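Local coordinates for FixG-related protein (Vibrio parahaemolyticus, PDB 2R39) that is of unknown function but probably serves electron transport as a membrane-bound 4Fe-4S protein, of which this chain is the C-terminal immunoglobulin-like domain, at residues I16-Q21 / T34-V39; Q47-D52 / Q65-E70; K54-V59 / D86-A91; I95-T100 / V110-I115. All blocks are in the same frame, centred on the assembly; numbering follows the deposited sequence.

Contact 1. Residues I16-Q21 / T34-V39; sequences IRDRNQ and TYTLKV
Ile16 and Thr36, hydrogen-bonded in both directions, form the last hydrogen-bonded pair of a largely polar surface contact at a sheet edge, where outermost strand 11-17 runs antiparallel to strand 31-41 and the loop leaving it folds back onto Thr34. Beyond them, at the non-hydrogen-bonded pair Arg17 and Tyr35, the extended arginine chain lays CG 3.6 Å from Tyr35 CE1, with guanidinium and ring planes 73° apart; the polar ends go to Asn33 and to the Arg113 carbonyl, respectively. Thr34 is then gripped by the loop. Its OG1, held between backbone N and carbonyl carbon (chi1 59°), donates to Asp18 OD2 at 2.6 Å, while the Gln21 amide reads both backbone groups: Thr34 N gives to Gln21 OE1 at 2.9 Å, and Gln21 NE2 gives to Thr34 O at 3.0 Å, both on lone pairs in the carbonyl plane. Thr34 O also takes the longer bond from Asp18 N, 3.3 Å. Since Gln21 NE2 donates as well to Asp18 O, 2.8 Å, the amide is fixed in rotation and ties the loop to itself. The Asp18 backbone N and the Gln21 side-chain amide together carry the pairing past the strand end, at the sheet edge of an immunoglobulin-like beta sandwich.

Contact 2. Residues Q47-D52 / Q65-E70; sequences QEYNLD and QTIQVE
Gln65 carries the first bond of this antiparallel pairing, in which strand 66-69 forms one edge of a sheet of the immunoglobulin-like sandwich; segments 47-52 and 66-69 run 152° apart. Gln65 O accepts from Leu51 N at 2.7 Å, and a water between Gln65 NE2 and Leu51 O adds a second, indirect link. Thr66 follows on the face shared with Glu48 and Asn50: its OG1 donates to Asn50 OD1, 29° out of the amide carbonyl plane, the two side chains lying side by side and pointing the same way, while its CG2 meets the extended Glu48 chain. Ile67 turns to the buried face and exchanges two backbone hydrogen bonds with Tyr49, Ile67 N to Tyr49 O and Tyr49 N to Ile67 O, both 3.0 Å. Its CG1 sits between backbone N and carbonyl carbon (chi1 48°) and lies 4.0 Å from Tyr49 CB, and its CD1 reaches the rim of the tyrosine ring, with Leu75 and Leu77 of the facing sheet also against this residue. Gln68 stands opposite Glu48 as a non-hydrogen-bonded pair. Val69 closes the register with two hydrogen bonds to Gln47, and its side chain crosses that of Tyr49 at about a right angle, placing CG2 at the ring edge, near the ring plane, 3.4 Å from Tyr49 CE2.

Contact 3. Residues K54-V59 / D86-A91; sequences KGLNDV and DKLNSA
Asn57 N and Lys87 O share one water, which accepts from the amide at 3.1 Å and donates to the carbonyl at 3.1 Å; with no direct hydrogen bond between the segments, this is the polar bridge of the contact. It joins two loops at one end of the immunoglobulin-like sandwich, one between strands 47-54 and 60-62, the other between strands 74-83 and 92-101. On the inner side Leu56 and Leu88 lie side by side, pointing the same way, and meet through their CD2 methyls at 3.6 Å. Both leucines also rest on Phe114, which joins this apolar pair to the edge of the core. Asp58 and Lys87 touch through carbon: Asp58 CB is 3.8 Å from Lys87 CB, and Lys87 CD comes 3.7 Å from Asp58 OD2. The lysine chain is extended through CE, but its last torsion is bent (chi4 -47°), and NZ ends 5.8 Å from Asp58 OD2, too far for a salt bridge. The other carboxylate oxygen, Asp58 OD1, accepts from Asp84 N, just after strand 74-83. At the surface the Asn57 and Asn89 side chains cross at about a right angle, their amide planes turned 67° apart and Asn57 ND2 3.7 Å from Asn89 ND2. The join thus rests on a bridging water, a small leucine touch and the aliphatic packing of Lys87 on Asp58, whose opposite charges probably add no more than a long-range attraction.

Contact 4. Residues I95-T100 / V110-I115; sequences IQFILT and VESRFI
The Phe97 ring meets Ser112 at its rim: Ser112 CB lies near the ring plane, 3.8 Å from Phe97 CE2, and Tyr35 packs against the same phenylalanine edge-to-face. The second flat group, the Arg113 guanidinium, has Glu111 CG at its edge and in its plane. Arg113 NH1 makes a salt bridge to Glu111 OE2 at 2.8 Å, on the anti side of that oxygen, and also donates to Ser112 O. Ser112 O takes Ile95 N as well, at 3.2 Å; the two donors approach from opposite faces of its plane, with Ile95 N standing 49° out of it. In return Ser112 N gives a shorter bond to Ile95 O, 2.8 Å. Two residues along, Phe97 and Val110 exchange two further backbone bonds, while Gln96 and Glu111 form the non-hydrogen-bonded pair between them; a water links Gln96 NE2 to Glu111 OE1. Ile95 CG1 lies between backbone N and carbonyl carbon (chi1 58°), which brings it to 3.6 Å from Ser112 C, over the backbone of the partner strand, and Ile95 CD1 reaches 3.7 Å from Arg113 O. Segments 95-100 and 110-115, whose directions differ by 135°, belong to the hairpin of strands 92-101 and 106-115. Strand 106-115 forms the outer edge of its sheet, strand 47-54 flanks 92-101 on the other side, and Met13, Val15 and Tyr35 of the facing sheet cover Phe97, Val110 and Ser112.

How the contacts relate
From the N terminus, contact 1 closes first, joining strands 11-17 and 31-41 over a 12-residue gap, before contact 2 opens. Contacts 2 and 3 cross: the chain passes 47-52, 54-59, 65-70 and 86-91 in turn, so their segments alternate, although their centres lie about 25 Å apart. Contact 3 joins the loop between strands 47-54 and 60-62 to that between 74-83 and 92-101, and adjoins contact 4 where Lys54 N meets Gln96 O. Contact 4 closes the C-terminal hairpin, in series with all three. Contacts 2 and 4 share a sheet; contact 1 belongs to the facing one. Leu37 and Val39 pack on contact 2, and Tyr35 on contact 4, so contact 1 is one place where the sheets meet.

Contact 1. Residues I16-Q21 / T34-V39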
# COMPACT_ATOMS: atom_id res chain seq x y z
N ILE A 16 -5.40 -2.68 5.51
CA ILE A 16 -6.78 -2.30 5.76
C ILE A 16 -7.11 -1.08 4.91
O ILE A 16 -6.47 -0.03 5.06
CB ILE A 16 -7.04 -1.95 7.25
CG1 ILE A 16 -6.71 -3.15 8.15
CG2 ILE A 16 -8.49 -1.47 7.45
CD1 ILE A 16 -6.83 -2.88 9.64
N ARG A 17 -8.07 -1.23 4.00
CA ARG A 17 -8.65 -0.08 3.33
C ARG A 17 -9.78 0.40 4.23
O ARG A 17 -10.62 -0.40 4.63
CB ARG A 17 -9.17 -0.45 1.94
CG ARG A 17 -9.84 0.72 1.21
CD ARG A 17 -10.43 0.28 -0.13
NE ARG A 17 -11.04 1.43 -0.80
CZ ARG A 17 -12.27 1.86 -0.55
NH1 ARG A 17 -13.02 1.22 0.34
NH2 ARG A 17 -12.75 2.92 -1.18
N ASP A 18 -9.80 1.68 4.55
CA ASP A 18 -10.78 2.23 5.49
C ASP A 18 -12.21 2.13 4.99
O ASP A 18 -12.49 2.41 3.83
CB ASP A 18 -10.42 3.67 5.82
CG ASP A 18 -9.06 3.79 6.42
OD1 ASP A 18 -8.83 3.18 7.49
OD2 ASP A 18 -8.20 4.46 5.84
N ARG A 19 -13.11 1.73 5.87
CA ARG A 19 -14.53 1.67 5.52
C ARG A 19 -15.08 3.07 5.24
O ARG A 19 -15.76 3.28 4.24
CB ARG A 19 -15.34 0.97 6.61
CG ARG A 19 -16.77 0.65 6.18
CD ARG A 19 -17.61 0.25 7.35
NE ARG A 19 -18.95 -0.12 6.92
CZ ARG A 19 -19.82 -0.81 7.66
NH1 ARG A 19 -21.01 -1.10 7.17
NH2 ARG A 19 -19.48 -1.20 8.88
N ASN A 20 -14.78 4.03 6.11
CA ASN A 20 -15.24 5.40 5.92
C ASN A 20 -14.29 6.17 5.00
O ASN A 20 -13.26 6.68 5.45
CB ASN A 20 -15.42 6.11 7.27
N GLN A 21 -14.64 6.23 3.72
CA GLN A 21 -13.82 6.96 2.75
C GLN A 21 -14.36 8.37 2.54
O GLN A 21 -15.48 8.58 2.04
CB GLN A 21 -13.69 6.18 1.43
CG GLN A 21 -12.93 4.85 1.56
CD GLN A 21 -11.41 5.02 1.73
OE1 GLN A 21 -10.83 5.99 1.26
NE2 GLN A 21 -10.76 4.06 2.39
N THR A 34 -7.98 6.04 1.29
CA THR A 34 -7.03 5.86 2.39
C THR A 34 -6.89 4.40 2.83
O THR A 34 -7.85 3.61 2.77
CB THR A 34 -7.37 6.71 3.63
OG1 THR A 34 -8.69 6.37 4.09
CG2 THR A 34 -7.30 8.20 3.31
N TYR A 35 -5.68 4.07 3.29
CA TYR A 35 -5.27 2.72 3.66
C TYR A 35 -4.37 2.75 4.88
O TYR A 35 -3.71 3.76 5.14
CB TYR A 35 -4.48 2.06 2.51
CG TYR A 35 -5.17 2.09 1.17
CD1 TYR A 35 -5.98 1.04 0.76
CD2 TYR A 35 -5.02 3.19 0.31
CE1 TYR A 35 -6.63 1.07 -0.49
CE2 TYR A 35 -5.66 3.23 -0.93
CZ TYR A 35 -6.46 2.17 -1.32
OH TYR A 35 -7.08 2.20 -2.55
N THR A 36 -4.31 1.63 5.60
CA THR A 36 -3.23 1.41 6.57
C THR A 36 -2.52 0.09 6.25
O THR A 36 -3.15 -0.97 6.19
CB THR A 36 -3.76 1.41 8.01
OG1 THR A 36 -4.46 2.64 8.24
CG2 THR A 36 -2.61 1.30 9.01
N LEU A 37 -1.22 0.19 6.02
CA LEU A 37 -0.38 -1.00 5.85
C LEU A 37 0.19 -1.43 7.21
O LEU A 37 0.67 -0.59 7.96
CB LEU A 37 0.76 -0.74 4.86
CG LEU A 37 0.48 -0.13 3.48
CD1 LEU A 37 1.74 -0.17 2.59
CD2 LEU A 37 -0.67 -0.79 2.78
N LYS A 38 0.12 -2.72 7.52
CA LYS A 38 0.80 -3.28 8.69
C LYS A 38 1.95 -4.15 8.20
O LYS A 38 1.74 -5.08 7.43
CB LYS A 38 -0.17 -4.11 9.53
CG LYS A 38 0.47 -4.80 10.74
CD LYS A 38 -0.56 -5.62 11.54
CE LYS A 38 -1.54 -4.73 12.30
NZ LYS A 38 -2.53 -5.48 13.15
N VAL A 39 3.16 -3.84 8.63
CA VAL A 39 4.34 -4.53 8.15
C VAL A 39 5.10 -5.13 9.33
O VAL A 39 5.30 -4.48 10.35
CB VAL A 39 5.28 -3.57 7.36
CG1 VAL A 39 6.63 -4.21 7.09
CG2 VAL A 39 4.62 -3.11 6.05

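Contact 2. Residues Q47-D52 / Q65-E70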
# COMPACT_ATOMS: atom_id res chain seq x y z
N GLN A 47 15.83 -4.88 8.44
CA GLN A 47 15.57 -5.06 7.02
C GLN A 47 15.04 -3.77 6.38
O GLN A 47 14.52 -2.90 7.08
CB GLN A 47 14.58 -6.23 6.79
CG GLN A 47 14.98 -7.57 7.48
CD GLN A 47 16.21 -8.24 6.88
OE1 GLN A 47 16.69 -7.86 5.82
NE2 GLN A 47 16.73 -9.25 7.59
N GLU A 48 15.17 -3.64 5.05
CA GLU A 48 14.64 -2.50 4.29
C GLU A 48 13.64 -2.99 3.28
O GLU A 48 13.92 -3.92 2.52
CB GLU A 48 15.74 -1.68 3.55
CG GLU A 48 15.15 -0.58 2.59
CD GLU A 48 16.17 0.24 1.76
OE1 GLU A 48 17.06 0.85 2.37
OE2 GLU A 48 16.05 0.28 0.50
N TYR A 49 12.47 -2.37 3.26
CA TYR A 49 11.39 -2.75 2.33
C TYR A 49 11.01 -1.57 1.43
O TYR A 49 11.11 -0.42 1.84
CB TYR A 49 10.16 -3.27 3.11
CG TYR A 49 10.47 -4.33 4.17
CD1 TYR A 49 11.03 -5.55 3.82
CD2 TYR A 49 10.18 -4.10 5.51
CE1 TYR A 49 11.31 -6.53 4.80
CE2 TYR A 49 10.45 -5.08 6.49
CZ TYR A 49 11.02 -6.29 6.13
OH TYR A 49 11.30 -7.25 7.09
N ASN A 50 10.62 -1.86 0.19
CA ASN A 50 9.95 -0.86 -0.65
C ASN A 50 8.48 -1.25 -0.67
O ASN A 50 8.13 -2.45 -0.67
CB ASN A 50 10.44 -0.89 -2.10
CG ASN A 50 11.78 -0.15 -2.34
OD1 ASN A 50 12.21 0.73 -1.58
ND2 ASN A 50 12.40 -0.48 -3.46
N LEU A 51 7.62 -0.24 -0.75
CA LEU A 51 6.18 -0.42 -0.80
C LEU A 51 5.70 0.21 -2.08
O LEU A 51 6.11 1.33 -2.44
CB LEU A 51 5.48 0.20 0.40
CG LEU A 51 6.05 -0.19 1.78
CD1 LEU A 51 5.55 0.77 2.82
CD2 LEU A 51 5.70 -1.65 2.19
N ASP A 52 4.84 -0.51 -2.78
CA ASP A 52 4.35 -0.13 -4.11
C ASP A 52 2.90 -0.52 -4.27
O ASP A 52 2.37 -1.21 -3.43
CB ASP A 52 5.18 -0.84 -5.18
CG ASP A 52 6.51 -0.18 -5.39
OD1 ASP A 52 6.51 0.93 -5.99
OD2 ASP A 52 7.53 -0.75 -4.93
N GLN A 65 7.20 4.93 1.47
CA GLN A 65 7.55 4.19 0.28
C GLN A 65 8.69 3.19 0.54
O GLN A 65 8.71 2.09 0.00
CB GLN A 65 7.98 5.18 -0.82
CG GLN A 65 8.24 4.52 -2.13
CD GLN A 65 8.44 5.49 -3.26
OE1 GLN A 65 9.50 6.12 -3.39
NE2 GLN A 65 7.43 5.59 -4.11
N THR A 66 9.68 3.62 1.32
CA THR A 66 10.84 2.81 1.63
C THR A 66 11.02 2.93 3.14
O THR A 66 11.03 4.04 3.67
CB THR A 66 12.10 3.34 0.89
OG1 THR A 66 11.89 3.25 -0.52
CG2 THR A 66 13.33 2.53 1.25
N ILE A 67 11.19 1.80 3.82
CA ILE A 67 11.26 1.79 5.29
C ILE A 67 12.36 0.87 5.82
O ILE A 67 12.72 -0.11 5.17
CB ILE A 67 9.91 1.34 5.92
CG1 ILE A 67 9.39 0.06 5.24
CG2 ILE A 67 8.87 2.43 5.80
CD1 ILE A 67 8.15 -0.53 5.87
N GLN A 68 12.92 1.22 6.99
CA GLN A 68 13.81 0.34 7.73
C GLN A 68 13.06 -0.23 8.94
O GLN A 68 12.49 0.53 9.74
CB GLN A 68 15.05 1.11 8.24
CG GLN A 68 16.20 1.18 7.26
CD GLN A 68 17.43 1.84 7.86
OE1 GLN A 68 17.61 1.87 9.09
NE2 GLN A 68 18.29 2.36 6.99
N VAL A 69 13.05 -1.55 9.07
CA VAL A 69 12.26 -2.23 10.11
C VAL A 69 13.15 -3.10 11.00
O VAL A 69 13.95 -3.90 10.51
CB VAL A 69 11.13 -3.08 9.48
CG1 VAL A 69 10.16 -3.60 10.56
CG2 VAL A 69 10.37 -2.28 8.44
N GLU A 70 13.02 -2.92 12.32
CA GLU A 70 13.85 -3.63 13.30
C GLU A 70 13.36 -5.07 13.49
O GLU A 70 12.21 -5.38 13.17
CB GLU A 70 13.85 -2.88 14.65
CG GLU A 70 14.57 -1.53 14.63
CD GLU A 70 16.08 -1.65 14.55
OE1 GLU A 70 16.63 -2.67 15.03
OE2 GLU A 70 16.73 -0.73 14.03
O HOH W 1 5.34 3.58 -3.73

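Contact 3. Residues K54-V59 / D86-A91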
# COMPACT_ATOMS: atom_id res chain seq x y z
N LYS A 54 0.15 -1.77 -7.57
CA LYS A 54 -0.05 -1.98 -8.98
C LYS A 54 -1.53 -2.07 -9.30
O LYS A 54 -2.33 -2.43 -8.42
CB LYS A 54 0.78 -3.16 -9.47
CG LYS A 54 0.13 -4.49 -9.47
CD LYS A 54 0.83 -5.46 -10.44
CE LYS A 54 2.33 -5.53 -10.19
NZ LYS A 54 2.87 -6.88 -10.57
N GLY A 55 -1.90 -1.68 -10.52
CA GLY A 55 -3.29 -1.78 -10.96
C GLY A 55 -3.95 -0.48 -11.34
O GLY A 55 -5.06 -0.50 -11.87
N LEU A 56 -3.29 0.65 -11.09
CA LEU A 56 -3.83 1.96 -11.49
C LEU A 56 -3.01 2.54 -12.64
O LEU A 56 -1.78 2.55 -12.57
CB LEU A 56 -3.85 2.93 -10.30
CG LEU A 56 -4.98 2.63 -9.30
CD1 LEU A 56 -4.72 3.22 -7.91
CD2 LEU A 56 -6.31 3.14 -9.87
N ASN A 57 -3.69 3.02 -13.68
CA ASN A 57 -3.01 3.56 -14.87
C ASN A 57 -2.53 5.01 -14.68
O ASN A 57 -1.68 5.52 -15.41
CB ASN A 57 -3.95 3.45 -16.10
CG ASN A 57 -4.24 1.99 -16.47
OD1 ASN A 57 -3.51 1.08 -16.07
ND2 ASN A 57 -5.27 1.79 -17.24
N ASP A 58 -3.09 5.65 -13.67
CA ASP A 58 -2.68 6.98 -13.25
C ASP A 58 -2.92 6.99 -11.76
O ASP A 58 -4.02 6.67 -11.29
CB ASP A 58 -3.53 8.06 -13.94
CG ASP A 58 -3.28 9.45 -13.38
OD1 ASP A 58 -3.79 9.76 -12.28
OD2 ASP A 58 -2.57 10.23 -14.05
N VAL A 59 -1.88 7.31 -10.98
CA VAL A 59 -2.03 7.32 -9.54
C VAL A 59 -0.94 8.16 -8.89
O VAL A 59 0.20 8.24 -9.39
CB VAL A 59 -2.11 5.86 -8.94
CG1 VAL A 59 -0.84 5.06 -9.25
CG2 VAL A 59 -2.38 5.87 -7.42
N ASP A 86 -10.73 10.71 -14.58
CA ASP A 86 -10.78 10.63 -16.04
C ASP A 86 -9.93 9.49 -16.60
O ASP A 86 -10.16 9.05 -17.73
CB ASP A 86 -10.35 11.96 -16.68
CG ASP A 86 -11.32 13.09 -16.39
OD1 ASP A 86 -12.45 12.82 -15.95
OD2 ASP A 86 -10.95 14.26 -16.61
N LYS A 87 -8.97 9.01 -15.83
CA LYS A 87 -8.11 7.93 -16.30
C LYS A 87 -8.43 6.58 -15.62
O LYS A 87 -7.75 5.58 -15.87
CB LYS A 87 -6.63 8.34 -16.17
CG LYS A 87 -6.31 9.59 -17.05
CD LYS A 87 -4.91 10.12 -16.87
CE LYS A 87 -4.70 11.37 -17.73
NZ LYS A 87 -5.19 11.17 -19.12
N LEU A 88 -9.44 6.55 -14.76
CA LEU A 88 -9.89 5.29 -14.15
C LEU A 88 -10.73 4.54 -15.19
O LEU A 88 -11.49 5.16 -15.92
CB LEU A 88 -10.71 5.53 -12.87
CG LEU A 88 -10.00 6.16 -11.64
CD1 LEU A 88 -11.04 6.49 -10.57
CD2 LEU A 88 -8.95 5.26 -11.03
N ASN A 89 -10.56 3.22 -15.25
CA ASN A 89 -11.31 2.38 -16.21
C ASN A 89 -12.78 2.24 -15.81
O ASN A 89 -13.68 2.18 -16.67
CB ASN A 89 -10.65 0.99 -16.32
CG ASN A 89 -9.27 1.04 -17.02
OD1 ASN A 89 -8.94 2.01 -17.71
ND2 ASN A 89 -8.48 -0.01 -16.84
N SER A 90 -13.00 2.20 -14.50
CA SER A 90 -14.33 2.06 -13.89
C SER A 90 -14.25 2.52 -12.43
O SER A 90 -13.18 2.87 -11.95
CB SER A 90 -14.76 0.60 -13.91
OG SER A 90 -13.86 -0.18 -13.14
N ALA A 91 -15.39 2.51 -11.74
CA ALA A 91 -15.45 3.02 -10.37
C ALA A 91 -14.70 2.13 -9.39
O ALA A 91 -14.30 2.59 -8.33
CB ALA A 91 -16.90 3.18 -9.93
O HOH W 2 -6.50 4.19 -13.41

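Contact 4. Residues I95-T100 / V110-I115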
# COMPACT_ATOMS: atom_id res chain seq x y z
N ILE A 95 -6.40 -3.53 -7.11
CA ILE A 95 -5.02 -3.13 -6.96
C ILE A 95 -4.34 -4.16 -6.06
O ILE A 95 -5.01 -4.95 -5.40
CB ILE A 95 -4.89 -1.68 -6.37
CG1 ILE A 95 -5.58 -1.59 -4.99
CG2 ILE A 95 -5.51 -0.62 -7.36
CD1 ILE A 95 -5.28 -0.30 -4.16
N GLN A 96 -3.01 -4.13 -6.04
CA GLN A 96 -2.25 -4.92 -5.09
C GLN A 96 -1.22 -4.00 -4.51
O GLN A 96 -0.54 -3.28 -5.26
CB GLN A 96 -1.44 -5.98 -5.80
CG GLN A 96 -2.10 -7.29 -6.03
CD GLN A 96 -1.11 -8.22 -6.67
OE1 GLN A 96 -0.11 -7.77 -7.25
NE2 GLN A 96 -1.34 -9.51 -6.55
N PHE A 97 -1.08 -4.05 -3.19
CA PHE A 97 0.06 -3.47 -2.53
C PHE A 97 1.18 -4.51 -2.46
O PHE A 97 0.93 -5.73 -2.26
CB PHE A 97 -0.32 -3.00 -1.14
CG PHE A 97 -1.23 -1.80 -1.15
CD1 PHE A 97 -0.71 -0.53 -1.35
CD2 PHE A 97 -2.60 -1.95 -0.95
CE1 PHE A 97 -1.54 0.59 -1.35
CE2 PHE A 97 -3.44 -0.83 -0.95
CZ PHE A 97 -2.90 0.43 -1.16
N ILE A 98 2.40 -4.05 -2.67
CA ILE A 98 3.50 -4.97 -2.79
C ILE A 98 4.59 -4.53 -1.85
O ILE A 98 5.02 -3.37 -1.89
CB ILE A 98 3.98 -5.06 -4.25
CG1 ILE A 98 2.81 -5.58 -5.13
CG2 ILE A 98 5.24 -5.97 -4.37
CD1 ILE A 98 2.85 -5.06 -6.54
N LEU A 99 5.01 -5.45 -0.97
CA LEU A 99 6.17 -5.20 -0.14
C LEU A 99 7.34 -5.93 -0.80
O LEU A 99 7.27 -7.12 -1.07
CB LEU A 99 5.94 -5.70 1.30
CG LEU A 99 7.17 -5.57 2.22
CD1 LEU A 99 6.74 -5.40 3.67
CD2 LEU A 99 8.09 -6.77 2.08
N THR A 100 8.41 -5.20 -1.08
CA THR A 100 9.61 -5.78 -1.64
C THR A 100 10.73 -5.70 -0.62
O THR A 100 11.09 -4.62 -0.17
CB THR A 100 10.02 -5.05 -2.94
OG1 THR A 100 8.95 -5.14 -3.88
CG2 THR A 100 11.29 -5.69 -3.54
N VAL A 110 -0.54 -7.99 -1.45
CA VAL A 110 -1.85 -8.00 -0.79
C VAL A 110 -2.83 -7.26 -1.70
O VAL A 110 -2.62 -6.09 -2.04
CB VAL A 110 -1.79 -7.34 0.62
CG1 VAL A 110 -3.14 -7.46 1.33
CG2 VAL A 110 -0.70 -8.00 1.49
N GLU A 111 -3.90 -7.94 -2.07
CA GLU A 111 -4.86 -7.35 -2.96
C GLU A 111 -5.76 -6.40 -2.20
O GLU A 111 -6.12 -6.68 -1.07
CB GLU A 111 -5.69 -8.43 -3.62
CG GLU A 111 -6.56 -7.89 -4.71
CD GLU A 111 -7.30 -8.97 -5.44
OE1 GLU A 111 -6.64 -9.80 -6.12
OE2 GLU A 111 -8.53 -8.97 -5.36
N SER A 112 -6.15 -5.29 -2.83
CA SER A 112 -7.09 -4.36 -2.22
C SER A 112 -7.91 -3.70 -3.33
O SER A 112 -7.98 -4.22 -4.44
CB SER A 112 -6.30 -3.31 -1.40
OG SER A 112 -7.17 -2.42 -0.72
N ARG A 113 -8.50 -2.55 -3.06
CA ARG A 113 -9.38 -1.92 -4.05
C ARG A 113 -9.13 -0.43 -4.12
O ARG A 113 -8.79 0.15 -3.11
CB ARG A 113 -10.84 -2.14 -3.67
CG ARG A 113 -11.32 -3.62 -3.65
CD ARG A 113 -11.44 -4.22 -5.05
NE ARG A 113 -11.94 -5.60 -4.99
CZ ARG A 113 -11.18 -6.68 -4.96
NH1 ARG A 113 -9.85 -6.55 -4.95
NH2 ARG A 113 -11.75 -7.87 -4.87
N PHE A 114 -9.27 0.17 -5.30
CA PHE A 114 -9.37 1.63 -5.40
C PHE A 114 -10.76 1.91 -5.94
O PHE A 114 -11.13 1.40 -7.01
CB PHE A 114 -8.31 2.28 -6.30
CG PHE A 114 -8.34 3.81 -6.24
CD1 PHE A 114 -7.57 4.50 -5.31
CD2 PHE A 114 -9.21 4.54 -7.06
CE1 PHE A 114 -7.63 5.90 -5.23
CE2 PHE A 114 -9.27 5.94 -6.98
CZ PHE A 114 -8.49 6.61 -6.06
N ILE A 115 -11.52 2.73 -5.21
CA ILE A 115 -12.93 2.94 -5.52
C ILE A 115 -13.24 4.43 -5.57
O ILE A 115 -12.88 5.19 -4.66
CB ILE A 115 -13.84 2.18 -4.51
CG1 ILE A 115 -13.42 0.70 -4.41
CG2 ILE A 115 -15.35 2.28 -4.90
CD1 ILE A 115 -14.16 -0.09 -3.33
O HOH W 3 -4.29 -10.70 -6.02